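Local coordinates for Dna-binding protein RAP1 (PDB 4BJT), which binds DNA at repressor/activator sites and telomeres and, through its C-terminal domain, holds the Rap1-binding module of Rif1, at residues M138-P141 and R142-N146; P105-A108 and E109-V112; R189-M192 and R193-F196. All coordinates share one frame; numbering follows the deposited sequence.

Contact 1 (M138-P141 and R142-N146)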
loop_
_atom_site.group_PDB
_atom_site.type_symbol
_atom_site.label_atom_id
_atom_site.label_comp_id
_atom_site.label_asym_id
_atom_site.label_seq_id
_atom_site.Cartn_x
_atom_site.Cartn_y
_atom_site.Cartn_z
ATOM N N MET C 138 -3.030 -0.467 7.354
ATOM C CA MET C 138 -1.767 -0.474 8.103
ATOM C C MET C 138 -0.545 -0.650 7.210
ATOM O O MET C 138 0.563 -0.388 7.676
ATOM C CB MET C 138 -1.776 -1.580 9.180
ATOM C CG MET C 138 -2.889 -1.430 10.216
ATOM S SD MET C 138 -2.669 -0.031 11.359
ATOM C CE MET C 138 -3.405 1.374 10.390
ATOM N N VAL C 139 -0.725 -1.130 5.961
ATOM C CA VAL C 139 0.372 -1.344 5.023
ATOM C C VAL C 139 0.563 -0.085 4.108
ATOM O O VAL C 139 1.520 -0.041 3.341
ATOM C CB VAL C 139 0.142 -2.678 4.259
ATOM C CG1 VAL C 139 1.329 -3.028 3.381
ATOM C CG2 VAL C 139 -0.128 -3.832 5.236
ATOM N N PHE C 140 -0.299 0.966 4.205
ATOM C CA PHE C 140 -0.114 2.187 3.377
ATOM C C PHE C 140 1.241 2.824 3.578
ATOM O O PHE C 140 1.940 3.144 2.608
ATOM C CB PHE C 140 -1.183 3.244 3.668
ATOM C CG PHE C 140 -2.127 3.462 2.535
ATOM C CD1 PHE C 140 -1.768 4.240 1.468
ATOM C CD2 PHE C 140 -3.375 2.887 2.540
ATOM C CE1 PHE C 140 -2.655 4.465 0.412
ATOM C CE2 PHE C 140 -4.239 3.076 1.471
ATOM C CZ PHE C 140 -3.880 3.893 0.430
ATOM N N PRO C 141 1.685 3.055 4.826
ATOM C CA PRO C 141 3.010 3.681 5.002
ATOM C C PRO C 141 4.141 2.857 4.394
ATOM O O PRO C 141 5.037 3.381 3.735
ATOM C CB PRO C 141 3.127 3.836 6.518
ATOM C CG PRO C 141 1.708 3.914 6.977
ATOM C CD PRO C 141 1.012 2.881 6.117
ATOM N N ARG C 142 4.058 1.541 4.561
ATOM C CA ARG C 142 5.024 0.624 4.008
ATOM C C ARG C 142 5.102 0.786 2.481
ATOM O O ARG C 142 6.180 0.713 1.892
ATOM C CB ARG C 142 4.554 -0.817 4.349
ATOM C CG ARG C 142 5.551 -1.831 3.980
ATOM C CD ARG C 142 5.102 -3.244 4.365
ATOM N NE ARG C 142 4.930 -3.385 5.809
ATOM C CZ ARG C 142 4.628 -4.534 6.420
ATOM N NH1 ARG C 142 4.379 -5.623 5.712
ATOM N NH2 ARG C 142 4.539 -4.590 7.745
ATOM N N TYR C 143 3.951 0.948 1.834
ATOM C CA TYR C 143 3.905 1.096 0.387
ATOM C C TYR C 143 4.741 2.289 -0.023
ATOM O O TYR C 143 5.637 2.158 -0.858
ATOM C CB TYR C 143 2.458 1.233 -0.097
ATOM C CG TYR C 143 2.330 1.215 -1.606
ATOM C CD1 TYR C 143 2.704 2.317 -2.374
ATOM C CD2 TYR C 143 1.927 0.065 -2.275
ATOM C CE1 TYR C 143 2.632 2.286 -3.759
ATOM C CE2 TYR C 143 1.791 0.044 -3.661
ATOM C CZ TYR C 143 2.152 1.149 -4.403
ATOM O OH TYR C 143 2.028 1.059 -5.767
ATOM N N PHE C 144 4.482 3.446 0.570
ATOM C CA PHE C 144 5.230 4.660 0.162
ATOM C C PHE C 144 6.697 4.612 0.534
ATOM O O PHE C 144 7.533 4.995 -0.280
ATOM C CB PHE C 144 4.568 5.922 0.718
ATOM C CG PHE C 144 3.271 6.227 0.028
ATOM C CD1 PHE C 144 3.258 6.689 -1.267
ATOM C CD2 PHE C 144 2.065 5.992 0.650
ATOM C CE1 PHE C 144 2.054 6.933 -1.925
ATOM C CE2 PHE C 144 0.861 6.213 -0.026
ATOM C CZ PHE C 144 0.871 6.685 -1.304
ATOM N N LEU C 145 7.052 4.137 1.743
ATOM C CA LEU C 145 8.469 4.097 2.093
ATOM C C LEU C 145 9.249 3.251 1.122
ATOM O O LEU C 145 10.355 3.617 0.738
ATOM C CB LEU C 145 8.681 3.546 3.497
ATOM C CG LEU C 145 8.237 4.450 4.643
ATOM C CD1 LEU C 145 8.097 3.643 5.950
ATOM C CD2 LEU C 145 9.202 5.626 4.820
ATOM N N ASN C 146 8.704 2.073 0.757
ATOM C CA ASN C 146 9.413 1.161 -0.136
ATOM C C ASN C 146 9.395 1.656 -1.577
ATOM O O ASN C 146 10.404 1.570 -2.262
ATOM C CB ASN C 146 8.895 -0.265 0.024
ATOM C CG ASN C 146 9.378 -0.840 1.334
ATOM O OD1 ASN C 146 10.449 -1.427 1.404
ATOM N ND2 ASN C 146 8.632 -0.644 2.377
HETATM O O HOH W 1 3.037 0.399 7.138
#
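The first turn of helix 140-150, in the buried middle of the Rap1 C-terminal domain, is where V139, F140 and P141 meet Y143, F144 and L145. Three backbone bonds start the helix: Y143 N to V139 O, F144 N to F140 O and, straightest of them, L145 N to P141 O at 2.9 Å. P141 has no N-H to give, which costs nothing in a first turn. A water takes the N-H of R142 (3.0 Å from R142 N) and donates to M138 O. On one flank F140 and F144 run side by side, and F144 CE2 comes in at the rim of the F140 ring, 3.6 Å from F140 CD1; F91 meets F144 edge-to-face. On another, V139 CG1 lies 3.9 Å from R142 CD. R142 holds CG anti to its backbone nitrogen (chi1 -173°) and bends at chi3, carrying its guanidinium to salt bridges with D59 and E55. N146 ND2 reaches back to R142 O (2.8 Å), which also accepts from N146 N. The buried R142 carbonyl is thus gripped twice by N146, whose ND2 also bonds Y58 O, while the charge of the R142 guanidinium is probably balanced by the two acids.

Contact 2 (P105-A108 and E109-V112)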
loop_
_atom_site.group_PDB
_atom_site.type_symbol
_atom_site.label_atom_id
_atom_site.label_comp_id
_atom_site.label_asym_id
_atom_site.label_seq_id
_atom_site.Cartn_x
_atom_site.Cartn_y
_atom_site.Cartn_z
ATOM N N PRO C 105 -15.526 -0.341 7.290
ATOM C CA PRO C 105 -15.110 -1.097 6.092
ATOM C C PRO C 105 -15.660 -0.592 4.760
ATOM O O PRO C 105 -14.986 -0.747 3.746
ATOM C CB PRO C 105 -15.589 -2.518 6.387
ATOM C CG PRO C 105 -15.648 -2.593 7.858
ATOM C CD PRO C 105 -16.076 -1.238 8.322
ATOM N N SER C 106 -16.842 0.045 4.764
ATOM C CA SER C 106 -17.475 0.561 3.553
ATOM C C SER C 106 -17.007 1.960 3.144
ATOM O O SER C 106 -17.535 2.483 2.160
ATOM C CB SER C 106 -18.986 0.625 3.771
ATOM O OG SER C 106 -19.282 1.536 4.819
ATOM N N GLN C 107 -16.050 2.583 3.866
ATOM C CA GLN C 107 -15.680 3.981 3.625
ATOM C C GLN C 107 -14.382 4.190 2.850
ATOM O O GLN C 107 -13.706 5.210 3.049
ATOM C CB GLN C 107 -15.648 4.733 4.961
ATOM C CG GLN C 107 -17.026 4.813 5.604
ATOM C CD GLN C 107 -16.990 5.727 6.802
ATOM O OE1 GLN C 107 -16.336 5.427 7.801
ATOM N NE2 GLN C 107 -17.634 6.881 6.719
ATOM N N ALA C 108 -14.105 3.320 1.852
ATOM C CA ALA C 108 -12.928 3.530 0.996
ATOM C C ALA C 108 -13.023 4.880 0.268
ATOM O O ALA C 108 -12.011 5.573 0.178
ATOM C CB ALA C 108 -12.777 2.390 -0.003
ATOM N N GLU C 109 -14.227 5.306 -0.174
ATOM C CA GLU C 109 -14.366 6.605 -0.851
ATOM C C GLU C 109 -13.969 7.820 0.030
ATOM O O GLU C 109 -13.290 8.743 -0.450
ATOM C CB GLU C 109 -15.792 6.767 -1.424
ATOM C CG GLU C 109 -16.108 8.136 -2.010
ATOM C CD GLU C 109 -15.280 8.695 -3.159
ATOM O OE1 GLU C 109 -14.093 8.322 -3.300
ATOM O OE2 GLU C 109 -15.814 9.560 -3.891
ATOM N N LYS C 110 -14.374 7.828 1.308
ATOM C CA LYS C 110 -14.005 8.914 2.225
ATOM C C LYS C 110 -12.477 8.923 2.449
ATOM O O LYS C 110 -11.860 9.991 2.477
ATOM C CB LYS C 110 -14.689 8.737 3.574
ATOM C CG LYS C 110 -14.489 9.924 4.516
ATOM C CD LYS C 110 -14.999 9.603 5.920
ATOM C CE LYS C 110 -15.029 10.778 6.879
ATOM N NZ LYS C 110 -13.910 11.746 6.692
ATOM N N LEU C 111 -11.898 7.738 2.638
ATOM C CA LEU C 111 -10.452 7.635 2.838
ATOM C C LEU C 111 -9.706 8.231 1.630
ATOM O O LEU C 111 -8.765 9.016 1.786
ATOM C CB LEU C 111 -10.061 6.159 3.055
ATOM C CG LEU C 111 -8.563 5.861 3.035
ATOM C CD1 LEU C 111 -7.847 6.581 4.147
ATOM C CD2 LEU C 111 -8.325 4.408 3.158
ATOM N N VAL C 112 -10.096 7.792 0.427
ATOM C CA VAL C 112 -9.499 8.250 -0.820
ATOM C C VAL C 112 -9.620 9.773 -0.934
ATOM O O VAL C 112 -8.658 10.442 -1.344
ATOM C CB VAL C 112 -10.107 7.473 -2.013
ATOM C CG1 VAL C 112 -9.841 8.139 -3.344
ATOM C CG2 VAL C 112 -9.592 6.025 -2.019
HETATM O O HOH W 2 -16.596 3.510 -0.375
#
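Q107, the N-cap residue of helix 108-119, lies alongside K110 one turn on, the two side chains pointing the same way. In K110, CB rests 3.7 Å from Q107 O. A chi1 of -173° turns CG away from the lysine's own nitrogen, and the chain runs on extended through CD, which passes the Q107 amide at 3.9 Å from Q107 NE2, to CE. Only NZ is swung aside, by chi4, and it leads away from the cap to form a salt bridge with D114, a turn further along the same helix. The other end of the Q107 amide, OE1, accepts from E104 N in the preceding loop. The helix starts with L111 N bonding to Q107 O at 3.1 Å and V112 N to A108 O at 2.9 Å, both nearly straight. The N-H of E109, one of those a first turn leaves without a carbonyl, is taken by a water that also donates to S106 O. A108, L111 and V112 pack against the bound peptide, and L111 and V112 also touch L130 of helix 123-132. At the last of these residues V112 CG2, beside its own backbone nitrogen, sits 3.3 Å from A108 O.

Contact 3 (R189-M192 and R193-F196)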
loop_
_atom_site.group_PDB
_atom_site.type_symbol
_atom_site.label_atom_id
_atom_site.label_comp_id
_atom_site.label_asym_id
_atom_site.label_seq_id
_atom_site.Cartn_x
_atom_site.Cartn_y
_atom_site.Cartn_z
ATOM N N ARG C 189 -2.797 -13.613 4.796
ATOM C CA ARG C 189 -2.985 -12.707 3.646
ATOM C C ARG C 189 -3.373 -13.468 2.384
ATOM O O ARG C 189 -4.175 -12.968 1.585
ATOM C CB ARG C 189 -1.707 -11.911 3.349
ATOM C CG ARG C 189 -1.355 -10.912 4.421
ATOM C CD ARG C 189 -0.431 -9.862 3.860
ATOM N NE ARG C 189 0.009 -8.886 4.853
ATOM C CZ ARG C 189 1.161 -8.929 5.536
ATOM N NH1 ARG C 189 2.019 -9.936 5.360
ATOM N NH2 ARG C 189 1.468 -7.955 6.391
ATOM N N MET C 190 -2.768 -14.641 2.175
ATOM C CA MET C 190 -3.089 -15.457 1.007
ATOM C C MET C 190 -4.558 -15.878 1.018
ATOM O O MET C 190 -5.237 -15.737 -0.007
ATOM C CB MET C 190 -2.169 -16.647 0.841
ATOM C CG MET C 190 -2.507 -17.402 -0.414
ATOM S SD MET C 190 -1.474 -18.788 -0.776
ATOM C CE MET C 190 -2.056 -19.966 0.489
ATOM N N GLU C 191 -5.071 -16.273 2.183
ATOM C CA GLU C 191 -6.478 -16.652 2.296
ATOM C C GLU C 191 -7.377 -15.433 2.044
ATOM O O GLU C 191 -8.400 -15.563 1.348
ATOM C CB GLU C 191 -6.775 -17.291 3.645
ATOM C CG GLU C 191 -6.133 -18.657 3.794
ATOM C CD GLU C 191 -6.534 -19.730 2.794
ATOM O OE1 GLU C 191 -7.629 -19.621 2.195
ATOM O OE2 GLU C 191 -5.747 -20.689 2.616
ATOM N N MET C 192 -7.002 -14.246 2.568
ATOM C CA MET C 192 -7.810 -13.055 2.313
ATOM C C MET C 192 -7.844 -12.744 0.808
ATOM O O MET C 192 -8.908 -12.422 0.254
ATOM C CB MET C 192 -7.304 -11.835 3.078
ATOM C CG MET C 192 -8.223 -10.638 2.876
ATOM S SD MET C 192 -7.733 -9.165 3.771
ATOM C CE MET C 192 -8.513 -9.467 5.296
ATOM N N ARG C 193 -6.687 -12.835 0.148
ATOM C CA ARG C 193 -6.581 -12.536 -1.283
ATOM C C ARG C 193 -7.457 -13.489 -2.120
ATOM O O ARG C 193 -8.168 -13.070 -3.055
ATOM C CB ARG C 193 -5.105 -12.602 -1.734
ATOM C CG ARG C 193 -4.850 -11.889 -3.058
ATOM C CD ARG C 193 -4.809 -10.383 -2.877
ATOM N NE ARG C 193 -4.489 -9.660 -4.104
ATOM C CZ ARG C 193 -4.688 -8.353 -4.276
ATOM N NH1 ARG C 193 -5.147 -7.605 -3.275
ATOM N NH2 ARG C 193 -4.420 -7.778 -5.450
ATOM N N LYS C 194 -7.454 -14.751 -1.752
ATOM C CA LYS C 194 -8.320 -15.750 -2.395
ATOM C C LYS C 194 -9.787 -15.404 -2.229
ATOM O O LYS C 194 -10.554 -15.519 -3.205
ATOM C CB LYS C 194 -8.064 -17.146 -1.817
ATOM C CG LYS C 194 -6.743 -17.729 -2.230
ATOM C CD LYS C 194 -6.649 -19.205 -1.792
ATOM C CE LYS C 194 -5.373 -19.840 -2.264
ATOM N NZ LYS C 194 -5.135 -21.165 -1.623
ATOM N N ARG C 195 -10.192 -14.976 -1.023
ATOM C CA ARG C 195 -11.587 -14.573 -0.761
ATOM C C ARG C 195 -11.973 -13.390 -1.656
ATOM O O ARG C 195 -13.097 -13.371 -2.187
ATOM C CB ARG C 195 -11.819 -14.179 0.717
ATOM C CG ARG C 195 -11.862 -15.371 1.678
ATOM C CD ARG C 195 -12.477 -15.011 3.026
ATOM N NE ARG C 195 -11.655 -14.097 3.818
ATOM C CZ ARG C 195 -10.590 -14.437 4.547
ATOM N NH1 ARG C 195 -10.168 -15.699 4.582
ATOM N NH2 ARG C 195 -9.923 -13.511 5.226
ATOM N N PHE C 196 -11.042 -12.421 -1.844
ATOM C CA PHE C 196 -11.261 -11.249 -2.720
ATOM C C PHE C 196 -11.544 -11.706 -4.136
ATOM O O PHE C 196 -12.470 -11.193 -4.765
ATOM C CB PHE C 196 -10.025 -10.324 -2.772
ATOM C CG PHE C 196 -9.961 -9.144 -1.832
ATOM C CD1 PHE C 196 -10.093 -9.319 -0.464
ATOM C CD2 PHE C 196 -9.666 -7.871 -2.306
ATOM C CE1 PHE C 196 -10.017 -8.234 0.408
ATOM C CE2 PHE C 196 -9.596 -6.787 -1.434
ATOM C CZ PHE C 196 -9.813 -6.972 -0.087
#
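From R189 to F196 the backbone is regular alpha-helix, its four i to i+4 bonds 2.9 to 3.0 Å long, from R193 N to R189 O through F196 N to M192 O. M190 and K194 lie side by side on L170, with M190 CE 3.9 Å from K194 NZ. That K194 NZ is 4.3 Å from E191 OE2, too far for a salt bridge but probably close enough for a weak attraction. With an alanine in place of K194, the M190 methyl would probably be freer to turn and the E191 carboxylate would probably miss its closer positive neighbour. R193 reaches D167, T131 O and the ring of W162, the last a cation-pi contact. R195, bent at chi3, folds its guanidinium back over the helix, so that one face lies above E191 O and M192 CA, with NH2 3.6 Å from M192 CA. M192, fully extended as far as its sulfur, runs beside F196 and places CG 3.9 Å from F196 CE1. Its SD is 5.3 Å from the centroid of that ring and 59° off the normal, an oblique approach. M192 and F196 thus form a Met-aromatic contact one turn apart along helix 187-198, and both also pack on the bound peptide.

All three contacts are local arrangements of residues three or four apart, on separate helices of the all-helical domain, and each reaches the Rif1 peptide to a different degree. Contact 2 is the most involved, with six residues within reach and backbone bonding at P105; contact 3 offers two, and contact 1 one, M138. Their centres are about 18 to 20 Å apart. Contacts 1 and 3 meet directly: R142 NH1 lies 3.8 Å from R189 NH2, two like charges that share the carboxylate of E55, which salt-bridges both and probably eases their closeness. Contacts 1 and 2 come within about 5 Å at their nearest atoms without touching, while both pack on L130 of helix 123-132. Contacts 2 and 3 stay about 9 Å apart.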